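PDB 3SK9: CRISPR-associated endonuclease/helicase Cas3 from Thermus thermophilus HB8, which cuts single-stranded DNA in CRISPR antiviral defence through its N-terminal HD nuclease domain, the part described here, using transition metals such as manganese, cobalt or nickel. Local coordinates for residues A17-P22 against L73-K78; P25-M30 against L174-R179; A34-A39 against W211-P216; A79-Q84 against R160-L165. One frame throughout, in Å; residues are numbered along the deposited sequence.

Contact 1 of 4, residues A17-P22 against L73-K78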
loop_
_atom_site.group_PDB
_atom_site.type_symbol
_atom_site.label_atom_id
_atom_site.label_comp_id
_atom_site.label_asym_id
_atom_site.label_seq_id
_atom_site.Cartn_x
_atom_site.Cartn_y
_atom_site.Cartn_z
ATOM N N ALA A 17 8.387 -4.755 -13.463
ATOM C CA ALA A 17 8.780 -3.754 -12.473
ATOM C C ALA A 17 9.236 -4.451 -11.206
ATOM O O ALA A 17 8.562 -5.357 -10.748
ATOM C CB ALA A 17 7.621 -2.841 -12.179
ATOM N N LYS A 18 10.393 -4.062 -10.681
ATOM C CA LYS A 18 10.946 -4.672 -9.452
ATOM C C LYS A 18 10.802 -3.816 -8.183
ATOM O O LYS A 18 10.689 -2.583 -8.259
ATOM C CB LYS A 18 12.445 -4.943 -9.649
ATOM C CG LYS A 18 12.742 -5.691 -10.971
ATOM C CD LYS A 18 12.143 -7.081 -10.950
ATOM C CE LYS A 18 12.720 -7.975 -12.089
ATOM N NZ LYS A 18 12.731 -7.219 -13.352
ATOM N N SER A 19 10.861 -4.462 -7.016
ATOM C CA SER A 19 10.934 -3.703 -5.765
ATOM C C SER A 19 12.095 -4.247 -4.927
ATOM O O SER A 19 12.071 -5.403 -4.501
ATOM C CB SER A 19 9.653 -3.824 -4.954
ATOM O OG SER A 19 9.757 -3.084 -3.737
ATOM N N GLY A 20 13.123 -3.436 -4.728
ATOM C CA GLY A 20 14.127 -3.744 -3.732
ATOM C C GLY A 20 15.167 -4.776 -4.140
ATOM O O GLY A 20 16.237 -4.844 -3.527
ATOM N N ASN A 21 14.865 -5.573 -5.160
ATOM C CA ASN A 21 15.764 -6.636 -5.607
ATOM C C ASN A 21 15.252 -7.158 -6.954
ATOM O O ASN A 21 14.021 -7.239 -7.203
ATOM C CB ASN A 21 15.826 -7.718 -4.524
ATOM C CG ASN A 21 16.698 -8.914 -4.923
ATOM O OD1 ASN A 21 16.276 -9.725 -5.696
ATOM N ND2 ASN A 21 17.904 -9.024 -4.341
ATOM N N PRO A 22 16.178 -7.492 -7.876
ATOM C CA PRO A 22 15.822 -7.991 -9.218
ATOM C C PRO A 22 14.935 -9.243 -9.217
ATOM O O PRO A 22 14.225 -9.539 -10.169
ATOM C CB PRO A 22 17.182 -8.342 -9.831
ATOM C CG PRO A 22 18.168 -7.565 -9.056
ATOM C CD PRO A 22 17.633 -7.443 -7.667
ATOM N N LEU A 73 -0.859 -0.215 -2.085
ATOM C CA LEU A 73 -0.437 0.642 -3.210
ATOM C C LEU A 73 0.633 1.628 -2.781
ATOM O O LEU A 73 1.025 2.476 -3.586
ATOM C CB LEU A 73 -1.618 1.417 -3.782
ATOM C CG LEU A 73 -2.828 0.530 -4.149
ATOM C CD1 LEU A 73 -3.985 1.430 -4.432
ATOM C CD2 LEU A 73 -2.493 -0.354 -5.326
ATOM N N HIS A 74 1.111 1.538 -1.538
ATOM C CA HIS A 74 2.136 2.484 -1.022
ATOM C C HIS A 74 3.313 2.664 -1.987
ATOM O O HIS A 74 3.812 3.769 -2.139
ATOM C CB HIS A 74 2.630 1.951 0.350
ATOM C CG HIS A 74 3.607 2.822 1.100
ATOM N ND1 HIS A 74 4.975 2.680 0.974
ATOM C CD2 HIS A 74 3.416 3.775 2.048
ATOM C CE1 HIS A 74 5.584 3.500 1.815
ATOM N NE2 HIS A 74 4.662 4.189 2.469
ATOM N N ASP A 75 3.788 1.583 -2.610
ATOM C CA ASP A 75 4.988 1.694 -3.465
ATOM C C ASP A 75 4.642 1.678 -4.940
ATOM O O ASP A 75 5.503 1.373 -5.773
ATOM C CB ASP A 75 6.021 0.577 -3.139
ATOM C CG ASP A 75 6.872 0.895 -1.895
ATOM O OD1 ASP A 75 6.628 1.908 -1.167
ATOM O OD2 ASP A 75 7.811 0.112 -1.645
ATOM N N LEU A 76 3.402 2.015 -5.278
ATOM C CA LEU A 76 3.007 2.070 -6.674
ATOM C C LEU A 76 3.874 3.091 -7.464
ATOM O O LEU A 76 4.132 2.926 -8.673
ATOM C CB LEU A 76 1.523 2.438 -6.791
ATOM C CG LEU A 76 1.044 2.487 -8.238
ATOM C CD1 LEU A 76 1.150 1.081 -8.833
ATOM C CD2 LEU A 76 -0.430 3.014 -8.313
ATOM N N GLY A 77 4.377 4.106 -6.763
ATOM C CA GLY A 77 5.280 5.086 -7.372
ATOM C C GLY A 77 6.541 4.491 -8.023
ATOM O O GLY A 77 7.165 5.144 -8.855
ATOM N N LYS A 78 6.911 3.262 -7.641
ATOM C CA LYS A 78 8.089 2.584 -8.247
ATOM C C LYS A 78 7.838 2.098 -9.663
ATOM O O LYS A 78 8.783 1.707 -10.372
ATOM C CB LYS A 78 8.562 1.420 -7.371
ATOM C CG LYS A 78 9.224 1.899 -6.093
ATOM C CD LYS A 78 9.912 0.758 -5.370
ATOM C CE LYS A 78 10.412 1.161 -3.997
ATOM N NZ LYS A 78 10.355 0.006 -3.059
#

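Contact 2 of 4, residues P25-M30 against L174-R179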
loop_
_atom_site.group_PDB
_atom_site.type_symbol
_atom_site.label_atom_id
_atom_site.label_comp_id
_atom_site.label_asym_id
_atom_site.label_seq_id
_atom_site.Cartn_x
_atom_site.Cartn_y
_atom_site.Cartn_z
ATOM N N PRO A 25 9.394 -9.002 -7.720
ATOM C CA PRO A 25 8.571 -8.088 -8.508
ATOM C C PRO A 25 7.874 -7.047 -7.606
ATOM O O PRO A 25 7.504 -7.386 -6.467
ATOM C CB PRO A 25 7.516 -9.036 -9.145
ATOM C CG PRO A 25 8.228 -10.373 -9.279
ATOM C CD PRO A 25 9.133 -10.434 -8.032
ATOM N N LEU A 26 7.624 -5.858 -8.139
ATOM C CA LEU A 26 6.884 -4.828 -7.418
ATOM C C LEU A 26 5.540 -5.425 -6.987
ATOM O O LEU A 26 5.098 -5.198 -5.864
ATOM C CB LEU A 26 6.641 -3.625 -8.317
ATOM C CG LEU A 26 5.845 -2.466 -7.682
ATOM C CD1 LEU A 26 6.458 -2.039 -6.368
ATOM C CD2 LEU A 26 5.842 -1.292 -8.687
ATOM N N LEU A 27 4.874 -6.194 -7.861
ATOM C CA LEU A 27 3.541 -6.708 -7.488
ATOM C C LEU A 27 3.611 -7.611 -6.248
ATOM O O LEU A 27 2.686 -7.608 -5.410
ATOM C CB LEU A 27 2.928 -7.512 -8.644
ATOM C CG LEU A 27 1.572 -8.139 -8.352
ATOM C CD1 LEU A 27 0.490 -7.105 -8.041
ATOM C CD2 LEU A 27 1.188 -9.011 -9.571
ATOM N N ALA A 28 4.694 -8.393 -6.127
ATOM C CA ALA A 28 4.896 -9.245 -4.955
ATOM C C ALA A 28 5.002 -8.378 -3.704
ATOM O O ALA A 28 4.418 -8.705 -2.665
ATOM C CB ALA A 28 6.135 -10.099 -5.114
ATOM N N HIS A 29 5.759 -7.285 -3.786
ATOM C CA HIS A 29 5.905 -6.401 -2.649
ATOM C C HIS A 29 4.561 -5.767 -2.307
ATOM O O HIS A 29 4.217 -5.617 -1.143
ATOM C CB HIS A 29 6.933 -5.311 -2.938
ATOM C CG HIS A 29 7.097 -4.354 -1.800
ATOM N ND1 HIS A 29 7.631 -4.727 -0.591
ATOM C CD2 HIS A 29 6.764 -3.046 -1.677
ATOM C CE1 HIS A 29 7.628 -3.692 0.232
ATOM N NE2 HIS A 29 7.109 -2.658 -0.402
ATOM N N MET A 30 3.787 -5.390 -3.315
ATOM C CA MET A 30 2.469 -4.751 -3.044
ATOM C C MET A 30 1.510 -5.738 -2.378
ATOM O O MET A 30 0.776 -5.404 -1.428
ATOM C CB MET A 30 1.847 -4.186 -4.351
ATOM C CG MET A 30 2.560 -2.924 -4.956
ATOM S SD MET A 30 2.003 -2.645 -6.702
ATOM C CE MET A 30 0.289 -2.216 -6.439
ATOM N N LEU A 174 -2.755 -1.769 -9.870
ATOM C CA LEU A 174 -3.829 -1.457 -8.912
ATOM C C LEU A 174 -5.023 -2.428 -9.028
ATOM O O LEU A 174 -5.562 -2.898 -8.039
ATOM C CB LEU A 174 -4.321 -0.029 -9.141
ATOM C CG LEU A 174 -5.470 0.338 -8.165
ATOM C CD1 LEU A 174 -5.414 1.822 -7.893
ATOM C CD2 LEU A 174 -6.858 -0.082 -8.735
ATOM N N GLU A 175 -5.452 -2.728 -10.250
ATOM C CA GLU A 175 -6.561 -3.640 -10.432
ATOM C C GLU A 175 -6.188 -5.030 -9.899
ATOM O O GLU A 175 -6.996 -5.702 -9.273
ATOM C CB GLU A 175 -6.940 -3.655 -11.929
ATOM C CG GLU A 175 -8.259 -4.229 -12.237
ATOM C CD GLU A 175 -9.412 -3.491 -11.588
ATOM O OE1 GLU A 175 -9.372 -2.238 -11.447
ATOM O OE2 GLU A 175 -10.364 -4.212 -11.197
ATOM N N GLU A 176 -4.951 -5.473 -10.107
ATOM C CA GLU A 176 -4.555 -6.797 -9.618
ATOM C C GLU A 176 -4.626 -6.933 -8.076
ATOM O O GLU A 176 -4.995 -7.966 -7.571
ATOM C CB GLU A 176 -3.163 -7.134 -10.128
ATOM C CG GLU A 176 -2.687 -8.526 -9.849
ATOM C CD GLU A 176 -3.247 -9.586 -10.805
ATOM O OE1 GLU A 176 -4.102 -9.285 -11.666
ATOM O OE2 GLU A 176 -2.854 -10.755 -10.694
ATOM N N VAL A 177 -4.171 -5.915 -7.365
ATOM C CA VAL A 177 -4.224 -5.906 -5.911
ATOM C C VAL A 177 -5.674 -5.863 -5.443
ATOM O O VAL A 177 -6.070 -6.689 -4.646
ATOM C CB VAL A 177 -3.449 -4.702 -5.365
ATOM C CG1 VAL A 177 -3.635 -4.593 -3.836
ATOM C CG2 VAL A 177 -1.937 -4.862 -5.721
ATOM N N PHE A 178 -6.478 -4.926 -5.955
ATOM C CA PHE A 178 -7.891 -4.849 -5.526
ATOM C C PHE A 178 -8.637 -6.149 -5.788
ATOM O O PHE A 178 -9.403 -6.642 -4.947
ATOM C CB PHE A 178 -8.607 -3.683 -6.212
ATOM C CG PHE A 178 -8.439 -2.388 -5.491
ATOM C CD1 PHE A 178 -9.505 -1.808 -4.829
ATOM C CD2 PHE A 178 -7.195 -1.801 -5.375
ATOM C CE1 PHE A 178 -9.344 -0.633 -4.112
ATOM C CE2 PHE A 178 -7.028 -0.599 -4.651
ATOM C CZ PHE A 178 -8.098 -0.019 -4.039
ATOM N N ARG A 179 -8.393 -6.732 -6.948
ATOM C CA ARG A 179 -9.042 -8.000 -7.278
ATOM C C ARG A 179 -8.603 -9.160 -6.370
ATOM O O ARG A 179 -9.431 -9.926 -5.896
ATOM C CB ARG A 179 -8.793 -8.354 -8.738
ATOM C CG ARG A 179 -9.491 -9.653 -9.165
ATOM C CD ARG A 179 -9.407 -9.859 -10.680
ATOM N NE ARG A 179 -8.074 -9.566 -11.220
ATOM C CZ ARG A 179 -7.791 -8.476 -11.938
ATOM N NH1 ARG A 179 -8.739 -7.590 -12.223
ATOM N NH2 ARG A 179 -6.571 -8.283 -12.404
#

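Contact 3 of 4, residues A34-A39 against W211-P216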
loop_
_atom_site.group_PDB
_atom_site.type_symbol
_atom_site.label_atom_id
_atom_site.label_comp_id
_atom_site.label_asym_id
_atom_site.label_seq_id
_atom_site.Cartn_x
_atom_site.Cartn_y
_atom_site.Cartn_z
ATOM N N ALA A 34 -0.131 -5.516 1.420
ATOM C CA ALA A 34 -1.578 -5.714 1.679
ATOM C C ALA A 34 -1.839 -6.862 2.653
ATOM O O ALA A 34 -2.747 -6.767 3.488
ATOM C CB ALA A 34 -2.337 -5.996 0.352
ATOM N N ALA A 35 -1.057 -7.930 2.558
ATOM C CA ALA A 35 -1.243 -9.100 3.418
ATOM C C ALA A 35 -0.894 -8.732 4.874
ATOM O O ALA A 35 -1.599 -9.135 5.803
ATOM C CB ALA A 35 -0.378 -10.311 2.917
ATOM N N VAL A 36 0.185 -7.961 5.057
ATOM C CA VAL A 36 0.534 -7.513 6.427
ATOM C C VAL A 36 -0.576 -6.600 6.953
ATOM O O VAL A 36 -0.984 -6.708 8.137
ATOM C CB VAL A 36 1.873 -6.745 6.461
ATOM C CG1 VAL A 36 2.140 -6.127 7.857
ATOM C CG2 VAL A 36 3.061 -7.693 6.045
ATOM N N ALA A 37 -1.053 -5.671 6.107
ATOM C CA ALA A 37 -2.128 -4.759 6.533
ATOM C C ALA A 37 -3.360 -5.548 6.988
ATOM O O ALA A 37 -3.943 -5.245 8.017
ATOM C CB ALA A 37 -2.518 -3.801 5.371
ATOM N N LEU A 38 -3.775 -6.542 6.188
ATOM C CA LEU A 38 -4.968 -7.314 6.518
ATOM C C LEU A 38 -4.750 -8.088 7.828
ATOM O O LEU A 38 -5.617 -8.103 8.735
ATOM C CB LEU A 38 -5.328 -8.242 5.354
ATOM C CG LEU A 38 -6.674 -8.971 5.526
ATOM C CD1 LEU A 38 -7.793 -7.963 5.887
ATOM C CD2 LEU A 38 -7.048 -9.757 4.267
ATOM N N ALA A 39 -3.558 -8.661 7.978
ATOM C CA ALA A 39 -3.270 -9.460 9.185
ATOM C C ALA A 39 -3.244 -8.606 10.439
ATOM O O ALA A 39 -3.793 -8.977 11.489
ATOM C CB ALA A 39 -1.950 -10.236 9.024
ATOM N N TRP A 211 6.883 -1.187 5.989
ATOM C CA TRP A 211 8.105 -1.510 6.757
ATOM C C TRP A 211 8.238 -3.023 6.980
ATOM O O TRP A 211 9.292 -3.616 6.669
ATOM C CB TRP A 211 8.092 -0.778 8.085
ATOM C CG TRP A 211 9.259 -1.134 8.962
ATOM C CD1 TRP A 211 10.559 -0.763 8.765
ATOM C CD2 TRP A 211 9.218 -1.856 10.166
ATOM N NE1 TRP A 211 11.336 -1.244 9.770
ATOM C CE2 TRP A 211 10.542 -1.906 10.663
ATOM C CE3 TRP A 211 8.179 -2.453 10.910
ATOM C CZ2 TRP A 211 10.868 -2.538 11.849
ATOM C CZ3 TRP A 211 8.498 -3.098 12.081
ATOM C CH2 TRP A 211 9.843 -3.151 12.544
ATOM N N VAL A 212 7.192 -3.651 7.519
ATOM C CA VAL A 212 7.243 -5.117 7.787
ATOM C C VAL A 212 7.564 -5.835 6.454
ATOM O O VAL A 212 8.500 -6.644 6.376
ATOM C CB VAL A 212 5.908 -5.647 8.312
ATOM C CG1 VAL A 212 5.926 -7.195 8.444
ATOM C CG2 VAL A 212 5.614 -5.062 9.657
ATOM N N ALA A 213 6.792 -5.531 5.414
ATOM C CA ALA A 213 6.910 -6.271 4.126
ATOM C C ALA A 213 8.235 -6.037 3.421
ATOM O O ALA A 213 8.695 -6.875 2.613
ATOM C CB ALA A 213 5.733 -5.909 3.206
ATOM N N SER A 214 8.913 -4.953 3.787
ATOM C CA SER A 214 10.166 -4.603 3.122
ATOM C C SER A 214 11.356 -5.397 3.654
ATOM O O SER A 214 12.467 -5.255 3.125
ATOM C CB SER A 214 10.472 -3.100 3.306
ATOM O OG SER A 214 9.673 -2.339 2.406
ATOM N N ASP A 215 11.146 -6.172 4.721
ATOM C CA ASP A 215 12.266 -6.909 5.349
ATOM C C ASP A 215 12.346 -8.320 4.752
ATOM O O ASP A 215 11.481 -9.146 4.990
ATOM C CB ASP A 215 12.056 -6.987 6.860
ATOM C CG ASP A 215 13.268 -7.600 7.603
ATOM O OD1 ASP A 215 14.109 -8.319 6.986
ATOM O OD2 ASP A 215 13.362 -7.356 8.813
ATOM N N PRO A 216 13.385 -8.583 3.937
ATOM C CA PRO A 216 13.412 -9.903 3.272
ATOM C C PRO A 216 13.613 -11.060 4.237
ATOM O O PRO A 216 13.389 -12.233 3.877
ATOM C CB PRO A 216 14.571 -9.778 2.287
ATOM C CG PRO A 216 15.400 -8.678 2.775
ATOM C CD PRO A 216 14.463 -7.700 3.476
#

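Contact 4 of 4, residues A79-Q84 against R160-L165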
loop_
_atom_site.group_PDB
_atom_site.type_symbol
_atom_site.label_atom_id
_atom_site.label_comp_id
_atom_site.label_asym_id
_atom_site.label_seq_id
_atom_site.Cartn_x
_atom_site.Cartn_y
_atom_site.Cartn_z
ATOM N N ALA A 79 6.577 2.127 -10.072
ATOM C CA ALA A 79 6.179 1.675 -11.405
ATOM C C ALA A 79 6.378 2.819 -12.409
ATOM O O ALA A 79 5.430 3.295 -13.027
ATOM C CB ALA A 79 4.733 1.223 -11.409
ATOM N N SER A 80 7.648 3.169 -12.581
ATOM C CA SER A 80 8.080 4.259 -13.449
ATOM C C SER A 80 9.537 3.974 -13.866
ATOM O O SER A 80 10.294 3.394 -13.096
ATOM C CB SER A 80 8.012 5.557 -12.641
ATOM O OG SER A 80 8.689 6.605 -13.353
ATOM N N PRO A 81 9.953 4.419 -15.065
ATOM C CA PRO A 81 11.321 4.078 -15.504
ATOM C C PRO A 81 12.381 4.656 -14.559
ATOM O O PRO A 81 13.439 4.083 -14.408
ATOM C CB PRO A 81 11.454 4.757 -16.885
ATOM C CG PRO A 81 10.098 5.124 -17.329
ATOM C CD PRO A 81 9.149 5.075 -16.104
ATOM N N VAL A 82 12.083 5.791 -13.933
ATOM C CA VAL A 82 12.966 6.421 -12.970
ATOM C C VAL A 82 13.470 5.452 -11.866
ATOM O O VAL A 82 14.610 5.554 -11.400
ATOM C CB VAL A 82 12.217 7.601 -12.298
ATOM C CG1 VAL A 82 12.913 8.030 -11.053
ATOM C CG2 VAL A 82 12.077 8.755 -13.279
ATOM N N PHE A 83 12.633 4.517 -11.449
ATOM C CA PHE A 83 13.011 3.576 -10.370
ATOM C C PHE A 83 13.323 2.133 -10.852
ATOM O O PHE A 83 13.399 1.219 -10.040
ATOM C CB PHE A 83 11.894 3.539 -9.310
ATOM C CG PHE A 83 11.539 4.897 -8.777
ATOM C CD1 PHE A 83 10.400 5.554 -9.222
ATOM C CD2 PHE A 83 12.387 5.545 -7.879
ATOM C CE1 PHE A 83 10.092 6.814 -8.756
ATOM C CE2 PHE A 83 12.102 6.816 -7.412
ATOM C CZ PHE A 83 10.955 7.462 -7.850
ATOM N N GLN A 84 13.505 1.932 -12.160
ATOM C CA GLN A 84 13.707 0.604 -12.679
ATOM C C GLN A 84 14.967 0.654 -13.551
ATOM O O GLN A 84 15.440 1.733 -13.899
ATOM C CB GLN A 84 12.486 0.193 -13.500
ATOM C CG GLN A 84 11.174 0.184 -12.673
ATOM C CD GLN A 84 11.178 -0.907 -11.599
ATOM O OE1 GLN A 84 11.838 -1.936 -11.761
ATOM N NE2 GLN A 84 10.421 -0.692 -10.499
ATOM N N ARG A 160 6.250 13.087 -18.461
ATOM C CA ARG A 160 5.921 13.559 -19.806
ATOM C C ARG A 160 6.685 12.767 -20.857
ATOM O O ARG A 160 6.165 12.517 -21.946
ATOM C CB ARG A 160 6.183 15.054 -19.954
ATOM C CG ARG A 160 5.121 15.906 -19.293
ATOM C CD ARG A 160 5.254 17.368 -19.709
ATOM N NE ARG A 160 6.528 17.941 -19.277
ATOM C CZ ARG A 160 6.704 18.580 -18.122
ATOM N NH1 ARG A 160 5.678 18.738 -17.287
ATOM N NH2 ARG A 160 7.898 19.066 -17.807
ATOM N N THR A 161 7.901 12.344 -20.522
ATOM C CA THR A 161 8.742 11.642 -21.491
ATOM C C THR A 161 8.733 10.115 -21.364
ATOM O O THR A 161 9.398 9.449 -22.136
ATOM C CB THR A 161 10.211 12.129 -21.447
ATOM O OG1 THR A 161 10.810 11.824 -20.178
ATOM C CG2 THR A 161 10.278 13.632 -21.706
ATOM N N GLU A 162 7.985 9.540 -20.415
ATOM C CA GLU A 162 7.965 8.073 -20.311
ATOM C C GLU A 162 7.104 7.447 -21.413
ATOM O O GLU A 162 6.157 8.071 -21.937
ATOM C CB GLU A 162 7.451 7.613 -18.931
ATOM C CG GLU A 162 6.022 7.957 -18.724
ATOM C CD GLU A 162 5.443 7.528 -17.359
ATOM O OE1 GLU A 162 4.211 7.634 -17.249
ATOM O OE2 GLU A 162 6.179 7.086 -16.431
ATOM N N ASP A 163 7.433 6.206 -21.749
ATOM C CA ASP A 163 6.607 5.401 -22.637
ATOM C C ASP A 163 5.195 5.347 -22.064
ATOM O O ASP A 163 5.036 5.109 -20.875
ATOM C CB ASP A 163 7.192 3.999 -22.731
ATOM C CG ASP A 163 6.594 3.189 -23.855
ATOM O OD1 ASP A 163 7.365 2.591 -24.624
ATOM O OD2 ASP A 163 5.359 3.148 -23.971
ATOM N N PRO A 164 4.179 5.611 -22.887
ATOM C CA PRO A 164 2.755 5.620 -22.485
ATOM C C PRO A 164 2.238 4.307 -21.864
ATOM O O PRO A 164 1.277 4.305 -21.080
ATOM C CB PRO A 164 2.023 5.906 -23.801
ATOM C CG PRO A 164 3.021 6.593 -24.646
ATOM C CD PRO A 164 4.358 6.049 -24.284
ATOM N N LEU A 165 2.847 3.194 -22.235
ATOM C CA LEU A 165 2.495 1.884 -21.671
ATOM C C LEU A 165 2.628 1.859 -20.122
ATOM O O LEU A 165 1.911 1.127 -19.437
ATOM C CB LEU A 165 3.396 0.800 -22.260
ATOM C CG LEU A 165 2.842 -0.632 -22.234
ATOM C CD1 LEU A 165 1.568 -0.706 -23.033
ATOM C CD2 LEU A 165 3.878 -1.626 -22.766
#

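Contact 1 of 4, residues A17-P22 against L73-K78
Ser19 and Lys78 meet at the edge of the HD-domain metal site, whose HD signature is the pair His74 and Asp75. The ammonium NZ of Lys78 donates a hydrogen bond to Ser19 OG at 3.2 Å. This is the one hydrogen bond between residues 17-22 and 73-78. With chi1 at 180° the hydroxyl swings away from the serine's own N, and Lys78 NZ meets it there. The Lys78 chain runs out nearly straight and bends at its last torsion. NZ also forms a salt bridge with Asp75 OD2 at 2.9 Å and comes in from above the carboxylate plane. The lysine therefore ties the serine loop to a metal ligand of its own loop.

The other carboxylate oxygen, OD1, is shared by His74 ND1 and by His110 NE2 of helix 110-124. Asp75 OD2, bridged by Lys78, also lies close to Asp210 OD1, another metal-binding carboxylate. A type I turn from Leu73 to Leu76 carries the HD pair, and a short 3-10 turn follows. Thr114 OG1 of helix 110-124 bonds to His74 O and Gly77 N. The bond from His74 ND1 to Asp75 OD1 is 2.8 Å, tilted 21° from the imidazole plane.

Contact 2 of 4, residues P25-M30 against L174-R179
An apolar helix-helix contact next to the HD-domain metal site is formed where helix 26-43, which carries the metal ligand His29, packs on helix 165-181. Leu27 and Met30 of the first helix face Glu176 and Val177 of the second. The short helical segments lie 10.6 Å apart at closest approach, and their directions differ by 36°.

Val177 is at the centre. Its CG2 branch touches the methionine methyl, Met30 CE, at 3.5 Å. The same branch lies 4.0 Å from Leu27 CD1. The bend of Met30 at chi3 (67°) brings CE onto CG2, and the two side chains cross at about a right angle. Leu27 slides past Val177 in the opposite direction. Both methyls of Leu27 also rest on the aliphatic part of Glu176, with CD2 3.9 Å from Glu176 CG.

The carboxylate of Glu176 is engaged elsewhere. Its OE1 accepts from Arg179 NH2 at 2.8 Å, in the guanidinium plane, and OE2 pairs with Arg180. Glu175 makes only a long salt bridge to Arg179 but pairs with Lys125.

On a different flank of helix 26-43, His29 points to the metal site, where NE2 bonds to Asp210 OD1. Met30 also touches Leu73, next to the HD pair. Between these two segments only carbon atoms touch, while the carboxylate of Glu176 is paired with arginines of its own helix. Across this contact the attraction is that of apolar packing.

Contact 3 of 4, residues A34-A39 against W211-P216
Val36 and Val212 meet through branched aliphatic side chains, so no ring or other flat group has a face or edge in this contact. The two valines cross obliquely. Val36 CG2 reaches Val212 CG1 at 3.8 Å. Its second branch, CG1, sits against the branch point, 3.8 Å from Val212 CB. Both methyls of Val36 thus rest on the CB-CG1 part of Val212. In each residue CG1 is anti to the backbone N (chi1 173° in Val36, 174° in Val212), which turns the forked ends against each other. Ala213 adds a looser touch, with its CB 4.3 Å from Val36 CG2.

All three residues are buried. The contact joins the middle of helix 26-43 to the C-terminal part of helix 196-213. It lies next to the metal site of the HD domain: helix 196-213 supplies the ligand Asp210, and Ala213 is about 4 Å from the ligand His29, side chain to side chain.

Phe219, from the loop that follows, touches both valines. Leu245 of helix 230-246 meets Val212, and Ala35 and Ala39 also pack on that helix. Ala37 and Leu38 turn to helix 60-71. Helix 26-43 thus packs against helices 60-71, 196-213 and 230-246.

Contact 4 of 4, residues A79-Q84 against R160-L165
Pro81 lies against Glu162 where the loop after the HD pair passes the turn between helices 149-161 and 165-181. The closer part of this small contact is at the proline ring. Pro81 CD is 3.6 Å from Glu162 OE2, and Pro81 CG is 4.0 Å from Glu162 CB. The ring and the glutamate chain cross at about a right angle. Glu162 CG is placed between the backbone N and the carbonyl carbon (chi1 66°), and the chain beyond it is extended. The carboxylate lies beside Pro81 CD, near Ser80 OG.

The buried side holds Ser80 and Glu162. Ser80 OG is 4.0 Å from Glu162 OE2, too long for a hydrogen bond. The charge of Glu162 is met from helix 165-181, where OE1 forms salt bridges with Arg170 and Lys167. Arg170 also donates to Ala79 O, so it connects the glutamate with the loop in front of it.

The open side is that of Pro81, an exposed residue, and Thr161, Asp163 and Pro164 on the opposing turn are exposed too. Asp163 sends its carboxylate away from the loop and caps the next helix. Its OD2 accepts from Leu165 N at 3.1 Å, with an angle of 166°.

The contact is at the periphery of the HD domain, with Ser80 about 11 Å from Asp75, side chain to side chain. Trp166 of helix 165-181 packs on Pro81 and Gln84, Phe83 meets Phe113 of helix 110-124, and Leu165 rests on helix 10-16.

How the contacts relate
All four contacts lie in the one helical HD nuclease domain. Contacts 2 and 3 share helix 26-43, which takes helix 165-181 in one and helix 196-213 in the other; their centres are about 13 Å apart. The centres of contacts 1 and 2 are about 10 Å apart, and those of contacts 1 and 4 about 13 Å. Contact 4 continues the second loop of contact 1, with Gln84 bonding back to Lys18 and Lys78. Contacts 3 and 4 are farthest apart, centres about 26 Å. Along the chain, contacts 1, 2 and 3 cross one another. Contact 4 is nested inside the loops closed by contacts 2 and 3. Contacts 1 and 2 bring together His29, His74 and Asp75, ligands distant in sequence.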